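Local coordinates for T cell receptor gamma chain (Monodelphis domestica, PDB 7L15), which pairs with a mu chain to form the gamma-mu T cell receptor of a marsupial and probably takes part in antigen recognition through its immunoglobulin variable domain, at residues 34-39 / 103-108; 45-50 / 63-68; 71-74 / 80-83; 23-28 / 95-100; 157-162 / 172-177. One frame throughout, in Å; residues are numbered along the deposited sequence.

How the interactions relate
Interactions 1 to 4 lie in the variable immunoglobulin domain, interaction 5 in the constant one. Interaction 4 carries the intersheet disulfide, and its centre is about 7 Å from that of interaction 1: strand 95-100 runs between 34-39 and 103-108 and probably hydrogen-bonds to both, His-36 O lying 2.6 Å from Ala-98 N and Gly-108 N 2.7 Å from Cys-97 O. The hairpin of interaction 3 continues the opposite sheet from 23-28, and Trp-37 packs on its Cys-80 and Leu-82. Interaction 2 lies next to that hairpin, where Leu-50 packs on Ala-72 and Leu-82. Interaction 1 also faces the mu chain. Interaction 5 touches none of these; the nearest centre, that of interaction 4, is about 23 Å away.

Interaction 1 (34-39 / 103-108); sequences YVHWYR and RVKVFG
Lys-105 is the first residue of 103-108 to reach across to 34-39, where its side chain ends between His-36 and Tyr-38. With CG anti to the backbone N and a bend at chi2, the chain is carried across the sheet surface. Its NZ donates a hydrogen bond of 2.7 Å to Tyr-38 OH, meeting the phenol at the ring edge, close to the ring plane. On the way CE passes over one face of the His-36 imidazole, 3.8 Å from the ring centroid and only 16° off the normal, a CH-pi contact; NZ lies over the same face. The imidazole is itself anchored through ND1, hydrogen-bonded to Arg-48. A weak hydrogen bond from Lys-105 NZ to Asp-116 O of the mu chain adds a second partner for the buried ammonium.

Two residues on, Phe-107 brings its ring atoms CE2 and CZ to the CG-CD1 side of the Tyr-38 ring. CE2 stands over a face of the phenol, near its rim, and comes within 3.6 Å of Tyr-38 CD1. The two rings meet obliquely, with centroids 5.1 Å apart and planes at 52°. Tyr-38 is therefore held at its hydroxyl by the lysine and over its face by the phenylalanine, while its OH also bonds to Leu-118 N of the mu chain.

The strands themselves are not sheet neighbours: their axes stay 9.3 Å apart at 67°. Strand 93-101 runs between them, and its small Ala-98 touches both Tyr-38 and Phe-107, on the face of the V-domain sheet that pairs with the mu chain.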
# COMPACT_ATOMS: atom_id res chain seq x y z
N TYR B 34 -13.89 -17.30 -14.13
CA TYR B 34 -12.83 -16.57 -14.82
C TYR B 34 -11.92 -15.87 -13.83
O TYR B 34 -12.39 -15.25 -12.86
CB TYR B 34 -13.43 -15.58 -15.82
CG TYR B 34 -14.24 -16.31 -16.86
CD1 TYR B 34 -13.64 -16.80 -18.01
CD2 TYR B 34 -15.58 -16.57 -16.66
CE1 TYR B 34 -14.37 -17.50 -18.96
CE2 TYR B 34 -16.33 -17.28 -17.59
CZ TYR B 34 -15.72 -17.74 -18.74
OH TYR B 34 -16.45 -18.43 -19.67
N VAL B 35 -10.62 -16.02 -14.05
CA VAL B 35 -9.59 -15.30 -13.31
C VAL B 35 -8.97 -14.29 -14.26
O VAL B 35 -8.52 -14.66 -15.35
CB VAL B 35 -8.53 -16.27 -12.76
CG1 VAL B 35 -7.46 -15.51 -11.99
CG2 VAL B 35 -9.19 -17.31 -11.86
N HIS B 36 -8.97 -13.02 -13.86
CA HIS B 36 -8.50 -11.91 -14.69
C HIS B 36 -7.16 -11.41 -14.18
O HIS B 36 -6.94 -11.37 -12.97
CB HIS B 36 -9.51 -10.77 -14.69
CG HIS B 36 -10.91 -11.19 -15.03
ND1 HIS B 36 -11.49 -10.91 -16.24
CD2 HIS B 36 -11.84 -11.86 -14.31
CE1 HIS B 36 -12.72 -11.39 -16.26
NE2 HIS B 36 -12.96 -11.97 -15.10
N TRP B 37 -6.28 -11.01 -15.10
CA TRP B 37 -4.94 -10.53 -14.76
C TRP B 37 -4.77 -9.12 -15.29
O TRP B 37 -4.74 -8.92 -16.51
CB TRP B 37 -3.85 -11.45 -15.31
CG TRP B 37 -3.65 -12.68 -14.48
CD1 TRP B 37 -4.18 -13.91 -14.71
CD2 TRP B 37 -2.89 -12.78 -13.27
NE1 TRP B 37 -3.78 -14.79 -13.72
CE2 TRP B 37 -2.99 -14.12 -12.83
CE3 TRP B 37 -2.12 -11.89 -12.54
CZ2 TRP B 37 -2.35 -14.57 -11.68
CZ3 TRP B 37 -1.49 -12.35 -11.39
CH2 TRP B 37 -1.61 -13.67 -10.97
N TYR B 38 -4.66 -8.15 -14.38
CA TYR B 38 -4.47 -6.75 -14.70
C TYR B 38 -3.04 -6.34 -14.38
O TYR B 38 -2.38 -6.94 -13.53
CB TYR B 38 -5.44 -5.86 -13.89
CG TYR B 38 -6.90 -5.92 -14.37
CD1 TYR B 38 -7.72 -6.98 -14.02
CD2 TYR B 38 -7.44 -4.90 -15.14
CE1 TYR B 38 -9.04 -7.04 -14.45
CE2 TYR B 38 -8.75 -4.95 -15.56
CZ TYR B 38 -9.55 -6.02 -15.23
OH TYR B 38 -10.86 -6.05 -15.65
N ARG B 39 -2.56 -5.32 -15.07
CA ARG B 39 -1.24 -4.77 -14.84
C ARG B 39 -1.35 -3.27 -14.60
O ARG B 39 -2.10 -2.58 -15.28
CB ARG B 39 -0.28 -5.02 -16.00
CG ARG B 39 1.08 -4.33 -15.81
CD ARG B 39 2.09 -4.76 -16.86
NE ARG B 39 1.65 -4.39 -18.20
CZ ARG B 39 2.24 -4.76 -19.32
NH1 ARG B 39 3.33 -5.52 -19.28
NH2 ARG B 39 1.76 -4.34 -20.48
N ARG B 103 -21.88 -7.40 -9.88
CA ARG B 103 -21.47 -6.19 -10.56
C ARG B 103 -20.17 -5.62 -10.01
O ARG B 103 -19.77 -4.54 -10.43
CB ARG B 103 -22.59 -5.14 -10.48
CG ARG B 103 -23.20 -4.96 -9.09
CD ARG B 103 -22.69 -3.70 -8.38
NE ARG B 103 -23.23 -2.46 -8.95
CZ ARG B 103 -22.57 -1.67 -9.79
NH1 ARG B 103 -23.14 -0.56 -10.25
NH2 ARG B 103 -21.33 -1.97 -10.17
N VAL B 104 -19.51 -6.32 -9.09
CA VAL B 104 -18.32 -5.83 -8.40
C VAL B 104 -17.15 -6.72 -8.76
O VAL B 104 -17.26 -7.95 -8.71
CB VAL B 104 -18.53 -5.81 -6.88
CG1 VAL B 104 -17.17 -5.77 -6.14
CG2 VAL B 104 -19.38 -4.62 -6.49
N LYS B 105 -16.02 -6.11 -9.12
CA LYS B 105 -14.79 -6.85 -9.39
C LYS B 105 -13.88 -6.75 -8.17
O LYS B 105 -13.63 -5.66 -7.67
CB LYS B 105 -14.09 -6.32 -10.64
CG LYS B 105 -13.22 -7.36 -11.33
CD LYS B 105 -13.41 -7.33 -12.83
CE LYS B 105 -12.37 -8.19 -13.53
NZ LYS B 105 -12.49 -8.12 -15.02
N VAL B 106 -13.40 -7.91 -7.71
CA VAL B 106 -12.52 -8.01 -6.55
C VAL B 106 -11.12 -8.36 -7.03
O VAL B 106 -10.94 -9.25 -7.87
CB VAL B 106 -13.02 -9.07 -5.55
CG1 VAL B 106 -12.22 -9.00 -4.28
CG2 VAL B 106 -14.51 -8.88 -5.27
N PHE B 107 -10.13 -7.69 -6.45
CA PHE B 107 -8.74 -7.75 -6.90
C PHE B 107 -7.85 -8.28 -5.80
O PHE B 107 -8.01 -7.94 -4.62
CB PHE B 107 -8.20 -6.36 -7.30
CG PHE B 107 -8.71 -5.85 -8.61
CD1 PHE B 107 -10.03 -5.46 -8.76
CD2 PHE B 107 -7.85 -5.74 -9.70
CE1 PHE B 107 -10.49 -4.98 -9.98
CE2 PHE B 107 -8.29 -5.27 -10.91
CZ PHE B 107 -9.62 -4.89 -11.06
N GLY B 108 -6.87 -9.08 -6.20
CA GLY B 108 -5.77 -9.39 -5.31
C GLY B 108 -4.95 -8.15 -4.99
O GLY B 108 -5.05 -7.09 -5.62

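Interaction 2 (45-50 / 63-68); sequences APERLL and PGFSAD
A largely apolar contact, without hydrogen bonds across it, lays the ring of Phe-65 against Glu-47 and Leu-49 at the flank of the variable domain, joining the loop between strands 58-61 and 70-75 to strand 47-53. Leu-49 covers one face of the ring, and its CD2 branch comes as near as 3.3 Å to Phe-65 CZ. Leu-49 CA lies over the same face, 4.1 Å above the plane of the Phe-65 ring and toward the rim. Glu-47 approaches at the ring edge instead: its OE2 is 3.8 Å from Phe-65 CZ, and the carboxylate plane is turned 77° from the ring. Such an edgewise approach sets the negative group beside the ring hydrogens, which is probably mildly favourable. Chi1 of 58° and an extended chain beyond CG bring the carboxylate up beside the phenyl.

Leu-49 and Leu-50 both hydrogen-bond to Trp-37, and the backbone of Leu-49 is kinked, consistent with a classic beta bulge. Further along the loop, Ser-66 OG accepts from Asp-68 N in an ST turn. A salt bridge from Arg-48 to Asp-62, just before Pro-63, ties strand 47-53 to the start of the loop, and Phe-65 also packs on Arg-39 of strand 34-40 and Val-70 of strand 70-75.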
# COMPACT_ATOMS: atom_id res chain seq x y z
N ALA B 45 -2.64 3.92 -17.46
CA ALA B 45 -3.89 3.34 -16.99
C ALA B 45 -3.69 1.87 -16.70
O ALA B 45 -3.11 1.15 -17.53
CB ALA B 45 -4.99 3.51 -18.03
N PRO B 46 -4.13 1.37 -15.54
CA PRO B 46 -4.14 -0.08 -15.34
C PRO B 46 -4.98 -0.73 -16.44
O PRO B 46 -5.94 -0.14 -16.94
CB PRO B 46 -4.77 -0.27 -13.96
CG PRO B 46 -5.31 1.07 -13.57
CD PRO B 46 -4.59 2.12 -14.37
N GLU B 47 -4.59 -1.93 -16.85
CA GLU B 47 -5.30 -2.56 -17.94
C GLU B 47 -5.26 -4.07 -17.76
O GLU B 47 -4.38 -4.61 -17.08
CB GLU B 47 -4.72 -2.17 -19.31
CG GLU B 47 -3.25 -2.48 -19.51
CD GLU B 47 -2.79 -2.22 -20.96
OE1 GLU B 47 -3.62 -2.33 -21.90
OE2 GLU B 47 -1.59 -1.90 -21.15
N ARG B 48 -6.22 -4.74 -18.37
CA ARG B 48 -6.25 -6.18 -18.30
C ARG B 48 -5.34 -6.75 -19.38
O ARG B 48 -5.30 -6.24 -20.50
CB ARG B 48 -7.67 -6.71 -18.45
CG ARG B 48 -7.75 -8.19 -18.09
CD ARG B 48 -9.17 -8.74 -18.21
NE ARG B 48 -9.54 -8.93 -19.60
CZ ARG B 48 -10.71 -9.39 -20.01
NH1 ARG B 48 -11.65 -9.71 -19.12
NH2 ARG B 48 -10.96 -9.52 -21.31
N LEU B 49 -4.57 -7.78 -19.01
CA LEU B 49 -3.71 -8.46 -19.96
C LEU B 49 -4.37 -9.69 -20.57
O LEU B 49 -4.21 -9.93 -21.77
CB LEU B 49 -2.40 -8.89 -19.28
CG LEU B 49 -1.61 -7.82 -18.52
CD1 LEU B 49 -0.19 -8.28 -18.23
CD2 LEU B 49 -1.59 -6.51 -19.26
N LEU B 50 -5.10 -10.47 -19.78
CA LEU B 50 -5.69 -11.72 -20.24
C LEU B 50 -6.77 -12.13 -19.25
O LEU B 50 -6.84 -11.63 -18.13
CB LEU B 50 -4.65 -12.84 -20.39
CG LEU B 50 -3.98 -13.49 -19.17
CD1 LEU B 50 -4.88 -14.48 -18.43
CD2 LEU B 50 -2.70 -14.20 -19.59
N PRO B 63 -6.23 -7.83 -26.65
CA PRO B 63 -5.48 -7.31 -27.80
C PRO B 63 -4.23 -6.58 -27.35
O PRO B 63 -4.20 -5.92 -26.31
CB PRO B 63 -6.48 -6.37 -28.49
CG PRO B 63 -7.60 -6.17 -27.54
CD PRO B 63 -7.64 -7.39 -26.66
N GLY B 64 -3.17 -6.74 -28.15
CA GLY B 64 -1.87 -6.21 -27.82
C GLY B 64 -0.97 -7.18 -27.10
O GLY B 64 0.25 -6.98 -27.08
N PHE B 65 -1.52 -8.23 -26.51
CA PHE B 65 -0.75 -9.18 -25.74
C PHE B 65 -0.77 -10.53 -26.44
O PHE B 65 -1.84 -11.02 -26.83
CB PHE B 65 -1.29 -9.25 -24.31
CG PHE B 65 -1.23 -7.93 -23.60
CD1 PHE B 65 -0.08 -7.52 -22.96
CD2 PHE B 65 -2.32 -7.07 -23.63
CE1 PHE B 65 -0.01 -6.30 -22.34
CE2 PHE B 65 -2.26 -5.83 -23.01
CZ PHE B 65 -1.10 -5.45 -22.36
N SER B 66 0.42 -11.10 -26.62
CA SER B 66 0.57 -12.37 -27.30
C SER B 66 0.56 -13.51 -26.29
O SER B 66 1.09 -13.38 -25.20
CB SER B 66 1.89 -12.40 -28.09
OG SER B 66 2.19 -13.72 -28.52
N ALA B 67 -0.05 -14.63 -26.68
CA ALA B 67 0.00 -15.82 -25.83
C ALA B 67 1.43 -16.31 -25.62
O ALA B 67 1.69 -17.02 -24.65
CB ALA B 67 -0.85 -16.93 -26.43
N ASP B 68 2.35 -15.94 -26.52
CA ASP B 68 3.77 -16.22 -26.29
C ASP B 68 4.33 -15.38 -25.15
O ASP B 68 5.31 -15.78 -24.51
CB ASP B 68 4.59 -15.93 -27.55
CG ASP B 68 4.20 -16.80 -28.72
OD1 ASP B 68 3.12 -17.44 -28.68
OD2 ASP B 68 4.98 -16.84 -29.69

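Interaction 3 (71-74 / 80-83)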
# COMPACT_ATOMS: atom_id res chain seq x y z
N ARG B 71 0.56 -15.87 -20.36
CA ARG B 71 -0.21 -17.10 -20.45
C ARG B 71 -0.55 -17.54 -19.04
O ARG B 71 0.34 -17.63 -18.19
CB ARG B 71 0.59 -18.19 -21.19
CG ARG B 71 -0.20 -19.43 -21.59
CD ARG B 71 0.72 -20.52 -22.15
NE ARG B 71 1.58 -21.10 -21.12
CZ ARG B 71 1.18 -22.05 -20.27
NH1 ARG B 71 2.02 -22.52 -19.36
NH2 ARG B 71 -0.07 -22.53 -20.34
N ALA B 72 -1.83 -17.79 -18.78
CA ALA B 72 -2.27 -18.32 -17.49
C ALA B 72 -2.55 -19.82 -17.59
O ALA B 72 -3.05 -20.30 -18.60
CB ALA B 72 -3.52 -17.60 -17.00
N TYR B 73 -2.23 -20.55 -16.52
CA TYR B 73 -2.49 -21.98 -16.45
C TYR B 73 -2.86 -22.34 -15.01
O TYR B 73 -2.92 -21.47 -14.13
CB TYR B 73 -1.30 -22.77 -17.01
CG TYR B 73 -0.09 -22.84 -16.11
CD1 TYR B 73 0.65 -21.71 -15.80
CD2 TYR B 73 0.33 -24.06 -15.58
CE1 TYR B 73 1.77 -21.79 -14.97
CE2 TYR B 73 1.44 -24.15 -14.76
CZ TYR B 73 2.16 -23.01 -14.46
OH TYR B 73 3.26 -23.11 -13.64
N LYS B 74 -3.12 -23.62 -14.77
CA LYS B 74 -3.53 -24.12 -13.46
C LYS B 74 -2.33 -24.52 -12.61
O LYS B 74 -1.28 -24.90 -13.13
CB LYS B 74 -4.47 -25.31 -13.61
N CYS B 80 -4.39 -20.30 -9.79
CA CYS B 80 -4.09 -19.77 -11.11
C CYS B 80 -2.73 -19.07 -11.09
O CYS B 80 -2.40 -18.34 -10.15
CB CYS B 80 -5.17 -18.79 -11.56
SG CYS B 80 -5.00 -18.30 -13.31
N ARG B 81 -1.95 -19.30 -12.14
CA ARG B 81 -0.60 -18.76 -12.27
C ARG B 81 -0.46 -18.04 -13.60
O ARG B 81 -0.95 -18.51 -14.63
CB ARG B 81 0.47 -19.87 -12.16
CG ARG B 81 0.59 -20.51 -10.78
CD ARG B 81 1.68 -21.59 -10.73
NE ARG B 81 3.03 -21.02 -10.64
CZ ARG B 81 3.82 -21.13 -9.58
NH1 ARG B 81 5.03 -20.57 -9.58
NH2 ARG B 81 3.41 -21.79 -8.50
N LEU B 82 0.20 -16.88 -13.57
CA LEU B 82 0.49 -16.10 -14.77
C LEU B 82 1.98 -16.18 -15.06
O LEU B 82 2.81 -15.85 -14.20
CB LEU B 82 0.07 -14.64 -14.58
CG LEU B 82 0.51 -13.64 -15.65
CD1 LEU B 82 -0.23 -13.89 -16.96
CD2 LEU B 82 0.33 -12.20 -15.19
N ILE B 83 2.33 -16.59 -16.27
CA ILE B 83 3.72 -16.63 -16.71
C ILE B 83 3.94 -15.50 -17.70
O ILE B 83 3.19 -15.37 -18.68
CB ILE B 83 4.09 -17.98 -17.34
CG1 ILE B 83 4.05 -19.08 -16.28
CG2 ILE B 83 5.48 -17.89 -17.97
CD1 ILE B 83 4.77 -20.36 -16.69
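Ala-72 and Leu-82 face each other at the middle of a beta hairpin, formed by strands 70-75 and 79-84, that makes the outer part of one sheet of the immunoglobulin V domain. The pairing is antiparallel. Four backbone hydrogen bonds link Arg-71 with Ile-83 and Tyr-73 with Arg-81, the straightest being Ile-83 N to Arg-71 O at 3.0 Å and 174°. At the non-hydrogen-bonded pair between them the backbones draw close, and Ala-72 CA makes a CH...O contact of 3.2 Å with Arg-81 O.

The side of the hairpin bearing Ala-72, Cys-80 and Leu-82 is buried. Ala-72 CB rests 4.0 Å from Cys-80 SG, and the same side packs on Leu-50, Tyr-52 and Trp-37 of the facing sheet.

The other side is more open to solvent, and at its margin Arg-71 is exposed and only skirts Ile-83. Tyr-73 is its centrepiece: chi1 of 75° sets CG between the backbone N and the carbonyl carbon and leans the ring across the partner strand, between Arg-81 and Ile-83. The arginine runs alongside the tyrosine, pointing the same way, its guanidinium turned 49° from the ring; its CD is 3.6 Å from Tyr-73 OH. From the other neighbour, the terminal methyl of the isoleucine completes the patch, with Ile-83 CD1 3.7 Å from Tyr-73 CE1.

Interaction 4 (23-28 / 95-100)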
# COMPACT_ATOMS: atom_id res chain seq x y z
N LEU B 23 3.61 -15.81 -11.58
CA LEU B 23 2.90 -15.08 -10.55
C LEU B 23 1.75 -15.95 -10.06
O LEU B 23 1.07 -16.59 -10.86
CB LEU B 23 2.37 -13.74 -11.08
CG LEU B 23 3.44 -12.66 -11.26
CD1 LEU B 23 4.07 -12.75 -12.61
CD2 LEU B 23 2.84 -11.30 -11.05
N ASN B 24 1.55 -15.97 -8.74
CA ASN B 24 0.59 -16.85 -8.11
C ASN B 24 -0.66 -16.09 -7.68
O ASN B 24 -0.58 -14.95 -7.22
CB ASN B 24 1.20 -17.53 -6.88
CG ASN B 24 2.41 -18.37 -7.23
OD1 ASN B 24 2.54 -18.88 -8.35
ND2 ASN B 24 3.31 -18.54 -6.26
N CYS B 25 -1.81 -16.73 -7.83
CA CYS B 25 -3.09 -16.21 -7.34
C CYS B 25 -3.84 -17.37 -6.69
O CYS B 25 -4.37 -18.24 -7.39
CB CYS B 25 -3.90 -15.59 -8.48
SG CYS B 25 -5.47 -14.78 -7.99
N LYS B 26 -3.88 -17.39 -5.36
CA LYS B 26 -4.73 -18.32 -4.63
C LYS B 26 -6.09 -17.65 -4.44
O LYS B 26 -6.21 -16.66 -3.70
CB LYS B 26 -4.11 -18.71 -3.29
N ILE B 27 -7.11 -18.16 -5.12
CA ILE B 27 -8.46 -17.61 -5.07
C ILE B 27 -9.29 -18.46 -4.11
O ILE B 27 -9.36 -19.68 -4.25
CB ILE B 27 -9.09 -17.56 -6.47
CG1 ILE B 27 -10.61 -17.37 -6.37
CG2 ILE B 27 -8.73 -18.81 -7.28
CD1 ILE B 27 -11.01 -16.06 -5.73
N LEU B 28 -9.93 -17.80 -3.14
CA LEU B 28 -10.68 -18.46 -2.09
C LEU B 28 -12.15 -18.05 -2.15
O LEU B 28 -12.47 -16.91 -2.49
CB LEU B 28 -10.11 -18.13 -0.70
CG LEU B 28 -8.64 -18.45 -0.47
CD1 LEU B 28 -7.78 -17.20 -0.59
CD2 LEU B 28 -8.45 -19.14 0.88
N TYR B 95 1.16 -6.52 -10.88
CA TYR B 95 0.24 -7.44 -11.54
C TYR B 95 -0.79 -7.93 -10.53
O TYR B 95 -0.42 -8.54 -9.51
CB TYR B 95 0.99 -8.61 -12.16
CG TYR B 95 1.87 -8.23 -13.32
CD1 TYR B 95 2.97 -7.39 -13.15
CD2 TYR B 95 1.62 -8.72 -14.61
CE1 TYR B 95 3.77 -7.04 -14.20
CE2 TYR B 95 2.42 -8.35 -15.68
CZ TYR B 95 3.50 -7.51 -15.46
OH TYR B 95 4.34 -7.13 -16.49
N HIS B 96 -2.06 -7.68 -10.80
CA HIS B 96 -3.15 -8.06 -9.92
C HIS B 96 -4.00 -9.12 -10.61
O HIS B 96 -4.39 -8.96 -11.77
CB HIS B 96 -4.06 -6.87 -9.61
CG HIS B 96 -3.36 -5.73 -8.93
ND1 HIS B 96 -3.38 -5.56 -7.56
CD2 HIS B 96 -2.68 -4.67 -9.43
CE1 HIS B 96 -2.72 -4.46 -7.25
NE2 HIS B 96 -2.27 -3.91 -8.36
N CYS B 97 -4.31 -10.19 -9.89
CA CYS B 97 -5.39 -11.04 -10.35
C CYS B 97 -6.71 -10.50 -9.83
O CYS B 97 -6.76 -9.79 -8.82
CB CYS B 97 -5.20 -12.49 -9.91
SG CYS B 97 -5.06 -12.75 -8.14
N ALA B 98 -7.79 -10.81 -10.53
CA ALA B 98 -9.08 -10.26 -10.17
C ALA B 98 -10.17 -11.27 -10.48
O ALA B 98 -9.97 -12.20 -11.27
CB ALA B 98 -9.36 -8.95 -10.91
N SER B 99 -11.33 -11.07 -9.86
CA SER B 99 -12.49 -11.90 -10.16
C SER B 99 -13.78 -11.10 -10.03
O SER B 99 -13.95 -10.32 -9.09
CB SER B 99 -12.57 -13.12 -9.22
OG SER B 99 -13.59 -13.99 -9.66
N TRP B 100 -14.68 -11.29 -10.99
CA TRP B 100 -16.03 -10.76 -10.88
C TRP B 100 -16.77 -11.42 -9.73
O TRP B 100 -16.67 -12.63 -9.53
CB TRP B 100 -16.80 -10.99 -12.18
CG TRP B 100 -16.46 -10.03 -13.28
CD1 TRP B 100 -15.87 -10.34 -14.47
CD2 TRP B 100 -16.69 -8.61 -13.30
NE1 TRP B 100 -15.71 -9.19 -15.23
CE2 TRP B 100 -16.22 -8.13 -14.53
CE3 TRP B 100 -17.26 -7.71 -12.39
CZ2 TRP B 100 -16.28 -6.78 -14.88
CZ3 TRP B 100 -17.33 -6.37 -12.74
CH2 TRP B 100 -16.84 -5.92 -13.97
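Strands 23-28 and 95-100 run in roughly the same direction in opposite sheets of the V domain, with no hydrogen bond between their backbones. The CA atoms of Leu-23 and Tyr-95 are 8.2 Å apart, and those of Cys-25 and Cys-97 close to 6.4 Å, where a covalent link spans the sandwich.

That link is the intersheet disulfide characteristic of immunoglobulin domains. Its SG atoms, Cys-25 SG and Cys-97 SG, are 2.1 Å apart, and the torsion about the S-S bond is 79°, near the relaxed right angle. The two halves reach it differently: in Cys-25 the sulfur lies anti to the backbone N (chi1 -176°), whereas in Cys-97 it sits between the N and the carbonyl carbon (chi1 58°). Beside the bridge, Leu-23 drops its CD2 methyl onto the base of Tyr-95, 3.4 Å from Tyr-95 CB, the two side chains crossing at about a right angle. The phenol end leads on, and its OH hydrogen-bonds to Asp-91 O.

Trp-37 of strand 34-40 packs against both cysteines and Leu-23, the familiar tryptophan-on-disulfide core of the fold. Leu-6 of strand 5-7 covers the cysteines as well, and strand 79-84 flanks 23-28 through backbone bonds to Leu-23 and Cys-25.

Interaction 5 (157-162 / 172-177)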
# COMPACT_ATOMS: atom_id res chain seq x y z
N VAL B 157 8.39 -4.61 0.64
CA VAL B 157 8.26 -5.34 1.89
C VAL B 157 6.88 -5.05 2.45
O VAL B 157 6.29 -4.00 2.16
CB VAL B 157 9.39 -4.94 2.88
CG1 VAL B 157 9.17 -3.52 3.40
CG2 VAL B 157 9.51 -5.95 4.05
N LYS B 158 6.36 -5.99 3.22
CA LYS B 158 5.04 -5.89 3.83
C LYS B 158 5.18 -6.29 5.29
O LYS B 158 5.78 -7.32 5.60
CB LYS B 158 4.05 -6.81 3.10
CG LYS B 158 2.66 -6.89 3.72
CD LYS B 158 1.71 -7.73 2.85
CE LYS B 158 0.29 -7.81 3.42
NZ LYS B 158 -0.55 -8.79 2.66
N THR B 159 4.69 -5.44 6.19
CA THR B 159 4.83 -5.65 7.63
C THR B 159 3.49 -5.38 8.30
O THR B 159 2.72 -4.53 7.84
CB THR B 159 5.90 -4.75 8.26
OG1 THR B 159 5.46 -3.39 8.22
CG2 THR B 159 7.21 -4.85 7.52
N TYR B 160 3.20 -6.11 9.38
CA TYR B 160 1.96 -5.90 10.10
C TYR B 160 2.11 -6.40 11.54
O TYR B 160 2.92 -7.29 11.83
CB TYR B 160 0.75 -6.55 9.40
CG TYR B 160 0.99 -7.92 8.74
CD1 TYR B 160 1.74 -8.04 7.58
CD2 TYR B 160 0.42 -9.08 9.27
CE1 TYR B 160 1.96 -9.27 6.98
CE2 TYR B 160 0.63 -10.33 8.66
CZ TYR B 160 1.40 -10.41 7.51
OH TYR B 160 1.65 -11.61 6.87
N TRP B 161 1.33 -5.80 12.43
CA TRP B 161 1.29 -6.14 13.84
C TRP B 161 -0.08 -6.71 14.16
O TRP B 161 -1.10 -6.16 13.75
CB TRP B 161 1.55 -4.90 14.70
CG TRP B 161 2.80 -4.15 14.35
CD1 TRP B 161 3.04 -3.43 13.21
CD2 TRP B 161 3.98 -4.04 15.15
NE1 TRP B 161 4.30 -2.89 13.25
CE2 TRP B 161 4.90 -3.24 14.43
CE3 TRP B 161 4.35 -4.53 16.41
CZ2 TRP B 161 6.16 -2.92 14.93
CZ3 TRP B 161 5.62 -4.22 16.91
CH2 TRP B 161 6.51 -3.42 16.16
N LYS B 162 -0.10 -7.81 14.91
CA LYS B 162 -1.34 -8.38 15.41
C LYS B 162 -1.23 -8.59 16.92
O LYS B 162 -0.14 -8.78 17.46
CB LYS B 162 -1.67 -9.71 14.75
CG LYS B 162 -1.88 -9.66 13.26
CD LYS B 162 -2.45 -10.99 12.76
CE LYS B 162 -2.67 -10.95 11.27
NZ LYS B 162 -3.25 -9.64 10.88
N ALA B 172 -0.81 0.48 12.99
CA ALA B 172 0.58 0.87 13.16
C ALA B 172 0.94 2.01 12.20
O ALA B 172 0.28 2.25 11.20
CB ALA B 172 1.51 -0.32 12.93
N GLN B 173 2.02 2.72 12.52
CA GLN B 173 2.57 3.72 11.61
C GLN B 173 3.70 3.09 10.82
O GLN B 173 4.52 2.35 11.38
CB GLN B 173 3.10 4.94 12.37
CG GLN B 173 2.08 5.95 12.77
CD GLN B 173 1.25 5.48 13.93
OE1 GLN B 173 1.72 5.41 15.06
NE2 GLN B 173 -0.01 5.14 13.66
N PHE B 174 3.79 3.43 9.53
CA PHE B 174 4.83 2.89 8.66
C PHE B 174 5.59 4.03 8.02
O PHE B 174 4.98 4.92 7.43
CB PHE B 174 4.24 1.98 7.58
CG PHE B 174 3.33 0.93 8.12
CD1 PHE B 174 2.00 1.21 8.36
CD2 PHE B 174 3.82 -0.33 8.44
CE1 PHE B 174 1.15 0.24 8.89
CE2 PHE B 174 2.99 -1.30 8.97
CZ PHE B 174 1.65 -1.02 9.19
N GLY B 175 6.90 4.01 8.12
CA GLY B 175 7.71 4.96 7.39
C GLY B 175 7.89 4.56 5.94
O GLY B 175 7.54 3.45 5.52
N PRO B 176 8.45 5.46 5.15
CA PRO B 176 8.70 5.14 3.75
C PRO B 176 9.81 4.11 3.64
O PRO B 176 10.60 3.90 4.56
CB PRO B 176 9.15 6.49 3.17
CG PRO B 176 9.95 7.10 4.32
CD PRO B 176 9.19 6.66 5.58
N ILE B 177 9.87 3.45 2.49
CA ILE B 177 11.01 2.58 2.20
C ILE B 177 12.13 3.47 1.69
O ILE B 177 11.99 4.15 0.67
CB ILE B 177 10.64 1.50 1.19
CG1 ILE B 177 9.53 0.62 1.78
CG2 ILE B 177 11.87 0.67 0.85
CD1 ILE B 177 9.13 -0.57 0.94
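Val-157 meets Ile-177 at one end of a contact that crosses the beta sandwich of the constant (C1-set) immunoglobulin domain. Strands 158-163 and 173-180 are edge strands of the two opposing sheets, so no backbone hydrogen bond joins the two segments and the contact is made mainly by side chains; the segments run in nearly opposite directions, 166° apart. Val-157 offers its CG1 branch to the tip of the isoleucine, with 3.8 Å between Val-157 CG1 and Ile-177 CD1.

Two residues on, Thr-159 slides past Phe-174 from the other direction. Its hydroxyl lies at the ring edge, near the ring plane, with OG1 3.3 Å from Phe-174 CE2, while the backbone Thr-159 O comes within 3.4 Å of the same CE2. Two oxygens thus border one ring C-H, a mildly polar contact rather than a stack. Chi1 of 68° puts OG1 between the backbone N and the carbonyl carbon, turned to the ring; the same threonine packs on Tyr-203 and Tyr-205 of strand 201-206.

Trp-161 closes the series deep in the domain. Tyr-203 meets its ring edge-to-face, and Trp-161 NE1 is hydrogen-bonded to Ser-188 OG of strand 183-193. Beside that nitrogen, the methyl of Ala-172 touches the five-membered ring obliquely, Ala-172 CB lying 3.5 Å from Trp-161 CD1.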